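Local coordinates for protein SdbC (Legionella pneumophila subsp. pneumophila, PDB 4KSN) that is probably a bacterial effector of unknown biochemical function, represented here by its C-terminal domain, a small beta-sheet module that assembles with further copies of itself, at residues L11-Y19 with E27-E35. The protein carries 1 engineered substitution. Numbering follows the deposited sequence.
Sequences LADLYLLKY and ESFICKYLE
Tyr19 and Glu27 bond to each other through both backbone N-H and C=O groups, and two more such antiparallel pairs follow: Leu17 with Phe29, then Tyr15 with Cys31. The straightest bond runs from Leu17 N to Phe29 O (3.0 Å, 175° at the hydrogen); the return bond from Cys31 N to Tyr15 O is weak, bent to 129°. Past this last bridge the strands separate, and a water donates to Asp13 O and accepts from Tyr33 N (2.9 Å), satisfying both. A second water lies in the plane of the Tyr15 ring at its edge, unusually close to Tyr15 OH (2.5 Å); it is also within hydrogen-bonding distance of Asp13 OD2 and Glu35 OE2 but may not donate to both. Asp13 OD1 is bonded to His10, and Lys32 NZ donates to Tyr33 O (2.9 Å) and bonds His10 of a fourth subunit.

On the side bearing Lys18, Ser28 and Ile30, the lysine chain folds back at its last torsion (chi4 -67°) to let NZ donate a 2.7 Å hydrogen bond to Ser28 OG. On the opposite face of the sheet, Glu27 CB covers one face of the Tyr19 ring off-centre, while Tyr19 CE2 meets Phe29 CE1 obliquely at 3.5 Å.

A second subunit satisfies Tyr19 OH through its Leu57 O, Glu27 OE1 by a salt bridge to its Arg55 and a hydrogen bond to its Tyr33 OH, and Glu27 OE2 through its Leu57 N. This beta hairpin has strand 62-71 along the other edge of strand 10-20, and residues 29-33 pair antiparallel with that second subunit, carrying the sheet across the interface.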
loop_
_atom_site.group_PDB
_atom_site.type_symbol
_atom_site.label_atom_id
_atom_site.label_comp_id
_atom_site.label_asym_id
_atom_site.label_seq_id
_atom_site.Cartn_x
_atom_site.Cartn_y
_atom_site.Cartn_z
ATOM N N LEU A 11 -11.942 3.346 1.800
ATOM C CA LEU A 11 -10.845 3.416 2.753
ATOM C C LEU A 11 -10.212 2.040 3.031
ATOM O O LEU A 11 -8.988 1.903 3.015
ATOM C CB LEU A 11 -11.379 4.002 4.053
ATOM C CG LEU A 11 -10.435 4.618 5.066
ATOM C CD1 LEU A 11 -9.793 5.898 4.538
ATOM C CD2 LEU A 11 -11.206 4.891 6.344
ATOM N N ALA A 12 -11.035 1.026 3.268
ATOM C CA ALA A 12 -10.543 -0.314 3.670
ATOM C C ALA A 12 -11.590 -1.366 3.377
ATOM O O ALA A 12 -12.718 -1.036 3.112
ATOM C CB ALA A 12 -10.234 -0.337 5.153
ATOM N N ASP A 13 -11.187 -2.611 3.394
ATOM C CA ASP A 13 -12.104 -3.729 3.258
ATOM C C ASP A 13 -12.073 -4.466 4.584
ATOM O O ASP A 13 -11.033 -4.491 5.260
ATOM C CB ASP A 13 -11.646 -4.712 2.224
ATOM C CG ASP A 13 -11.484 -4.077 0.864
ATOM O OD1 ASP A 13 -12.380 -3.319 0.474
ATOM O OD2 ASP A 13 -10.457 -4.366 0.227
ATOM N N LEU A 14 -13.180 -5.116 4.887
ATOM C CA LEU A 14 -13.295 -6.030 6.026
ATOM C C LEU A 14 -14.000 -7.258 5.502
ATOM O O LEU A 14 -14.571 -7.211 4.375
ATOM C CB LEU A 14 -14.165 -5.346 7.077
ATOM C CG LEU A 14 -13.540 -4.179 7.806
ATOM C CD1 LEU A 14 -14.546 -3.611 8.762
ATOM C CD2 LEU A 14 -12.255 -4.601 8.503
ATOM N N TYR A 15 -13.892 -8.375 6.215
ATOM C CA TYR A 15 -14.449 -9.609 5.735
ATOM C C TYR A 15 -15.242 -10.259 6.883
ATOM O O TYR A 15 -14.750 -10.328 8.007
ATOM C CB TYR A 15 -13.331 -10.539 5.245
ATOM C CG TYR A 15 -12.651 -10.035 4.050
ATOM C CD1 TYR A 15 -11.559 -9.136 4.146
ATOM C CD2 TYR A 15 -13.145 -10.315 2.798
ATOM C CE1 TYR A 15 -11.010 -8.596 3.051
ATOM C CE2 TYR A 15 -12.574 -9.746 1.677
ATOM C CZ TYR A 15 -11.499 -8.935 1.812
ATOM O OH TYR A 15 -10.926 -8.395 0.718
ATOM N N LEU A 16 -16.433 -10.739 6.568
ATOM C CA LEU A 16 -17.224 -11.556 7.452
ATOM C C LEU A 16 -16.978 -12.994 7.078
ATOM O O LEU A 16 -17.238 -13.390 5.928
ATOM C CB LEU A 16 -18.690 -11.205 7.248
ATOM C CG LEU A 16 -19.707 -11.852 8.160
ATOM C CD1 LEU A 16 -19.501 -11.514 9.640
ATOM C CD2 LEU A 16 -21.085 -11.389 7.726
ATOM N N LEU A 17 -16.412 -13.730 8.017
ATOM C CA LEU A 17 -15.922 -15.044 7.795
ATOM C C LEU A 17 -16.757 -15.961 8.689
ATOM O O LEU A 17 -16.876 -15.734 9.874
ATOM C CB LEU A 17 -14.450 -15.207 8.172
ATOM C CG LEU A 17 -13.342 -14.588 7.298
ATOM C CD1 LEU A 17 -12.023 -15.251 7.717
ATOM C CD2 LEU A 17 -13.563 -14.642 5.757
ATOM N N LYS A 18 -17.221 -17.064 8.095
ATOM C CA LYS A 18 -18.049 -18.000 8.839
ATOM C C LYS A 18 -17.638 -19.381 8.410
ATOM O O LYS A 18 -17.352 -19.600 7.290
ATOM C CB LYS A 18 -19.561 -17.712 8.637
ATOM C CG LYS A 18 -20.055 -16.441 9.218
ATOM C CD LYS A 18 -21.490 -16.129 8.798
ATOM C CE LYS A 18 -22.054 -14.888 9.451
ATOM N NZ LYS A 18 -22.263 -14.988 10.943
ATOM N N TYR A 19 -17.519 -20.303 9.353
ATOM C CA TYR A 19 -17.046 -21.653 9.010
ATOM C C TYR A 19 -17.647 -22.698 9.965
ATOM O O TYR A 19 -17.874 -22.458 11.133
ATOM C CB TYR A 19 -15.521 -21.746 8.983
ATOM C CG TYR A 19 -14.840 -21.539 10.313
ATOM C CD1 TYR A 19 -14.573 -22.605 11.166
ATOM C CD2 TYR A 19 -14.406 -20.268 10.704
ATOM C CE1 TYR A 19 -13.972 -22.404 12.419
ATOM C CE2 TYR A 19 -13.783 -20.064 11.910
ATOM C CZ TYR A 19 -13.532 -21.114 12.755
ATOM O OH TYR A 19 -12.917 -20.880 13.919
ATOM N N GLU A 27 -18.742 -20.758 13.395
ATOM C CA GLU A 27 -18.090 -19.674 14.092
ATOM C C GLU A 27 -18.067 -18.523 13.136
ATOM O O GLU A 27 -17.920 -18.757 11.934
ATOM C CB GLU A 27 -16.644 -20.047 14.485
ATOM C CG GLU A 27 -16.519 -21.309 15.354
ATOM C CD GLU A 27 -17.055 -21.111 16.728
ATOM O OE1 GLU A 27 -17.868 -20.171 17.012
ATOM O OE2 GLU A 27 -16.610 -21.884 17.601
ATOM N N SER A 28 -18.210 -17.317 13.675
ATOM C CA SER A 28 -18.303 -16.112 12.884
ATOM C C SER A 28 -17.319 -15.100 13.406
ATOM O O SER A 28 -17.190 -14.938 14.624
ATOM C CB SER A 28 -19.706 -15.509 13.051
ATOM O OG SER A 28 -20.738 -16.425 12.657
ATOM N N PHE A 29 -16.730 -14.333 12.476
ATOM C CA PHE A 29 -15.675 -13.390 12.831
ATOM C C PHE A 29 -15.820 -12.213 11.867
ATOM O O PHE A 29 -16.231 -12.402 10.708
ATOM C CB PHE A 29 -14.322 -14.004 12.581
ATOM C CG PHE A 29 -13.897 -15.085 13.550
ATOM C CD1 PHE A 29 -14.197 -16.407 13.320
ATOM C CD2 PHE A 29 -13.103 -14.776 14.629
ATOM C CE1 PHE A 29 -13.797 -17.368 14.198
ATOM C CE2 PHE A 29 -12.651 -15.744 15.489
ATOM C CZ PHE A 29 -13.024 -17.060 15.288
ATOM N N ILE A 30 -15.493 -11.027 12.351
ATOM C CA ILE A 30 -15.349 -9.838 11.477
ATOM C C ILE A 30 -13.853 -9.518 11.456
ATOM O O ILE A 30 -13.235 -9.467 12.500
ATOM C CB ILE A 30 -16.252 -8.667 11.932
ATOM C CG1 ILE A 30 -16.055 -7.443 11.041
ATOM C CG2 ILE A 30 -16.057 -8.238 13.346
ATOM C CD1 ILE A 30 -16.556 -7.725 9.638
ATOM N N CYS A 31 -13.287 -9.394 10.232
ATOM C CA CYS A 31 -11.886 -9.626 9.996
ATOM C C CYS A 31 -11.277 -8.524 9.102
ATOM O O CYS A 31 -11.910 -8.053 8.136
ATOM C CB CYS A 31 -11.670 -10.923 9.247
ATOM S SG CYS A 31 -12.520 -12.317 10.083
ATOM N N LYS A 32 -10.038 -8.201 9.406
ATOM C CA LYS A 32 -9.150 -7.460 8.511
ATOM C C LYS A 32 -8.123 -8.446 7.937
ATOM O O LYS A 32 -7.359 -9.074 8.661
ATOM C CB LYS A 32 -8.502 -6.349 9.300
ATOM C CG LYS A 32 -7.339 -5.632 8.629
ATOM C CD LYS A 32 -7.817 -4.743 7.512
ATOM C CE LYS A 32 -6.707 -3.841 6.976
ATOM N NZ LYS A 32 -5.818 -4.628 6.063
ATOM N N TYR A 33 -8.085 -8.508 6.623
ATOM C CA TYR A 33 -7.115 -9.289 5.906
ATOM C C TYR A 33 -5.710 -8.732 5.986
ATOM O O TYR A 33 -5.483 -7.492 5.867
ATOM C CB TYR A 33 -7.591 -9.480 4.463
ATOM C CG TYR A 33 -6.652 -10.271 3.582
ATOM C CD1 TYR A 33 -6.260 -11.562 3.940
ATOM C CD2 TYR A 33 -6.195 -9.770 2.379
ATOM C CE1 TYR A 33 -5.447 -12.309 3.135
ATOM C CE2 TYR A 33 -5.353 -10.508 1.538
ATOM C CZ TYR A 33 -4.943 -11.748 1.939
ATOM O OH TYR A 33 -4.154 -12.533 1.134
ATOM N N LEU A 34 -4.761 -9.606 6.296
ATOM C CA LEU A 34 -3.418 -9.177 6.517
ATOM C C LEU A 34 -2.750 -9.117 5.168
ATOM O O LEU A 34 -2.348 -10.124 4.619
ATOM C CB LEU A 34 -2.636 -10.114 7.416
ATOM C CG LEU A 34 -3.076 -10.031 8.853
ATOM C CD1 LEU A 34 -2.225 -11.020 9.634
ATOM C CD2 LEU A 34 -2.922 -8.644 9.450
ATOM N N GLU A 35 -2.637 -7.932 4.615
ATOM C CA GLU A 35 -1.968 -7.839 3.311
ATOM C C GLU A 35 -1.321 -6.529 3.122
ATOM O O GLU A 35 -1.239 -5.721 4.064
ATOM C CB GLU A 35 -3.002 -7.968 2.223
ATOM C CG GLU A 35 -4.062 -6.874 2.247
ATOM C CD GLU A 35 -4.944 -6.902 1.000
ATOM O OE1 GLU A 35 -4.538 -7.482 -0.038
ATOM O OE2 GLU A 35 -6.067 -6.366 1.064
HETATM O O HOH W 1 -9.177 -6.469 4.896
HETATM O O HOH W 2 -8.945 -6.818 0.674
#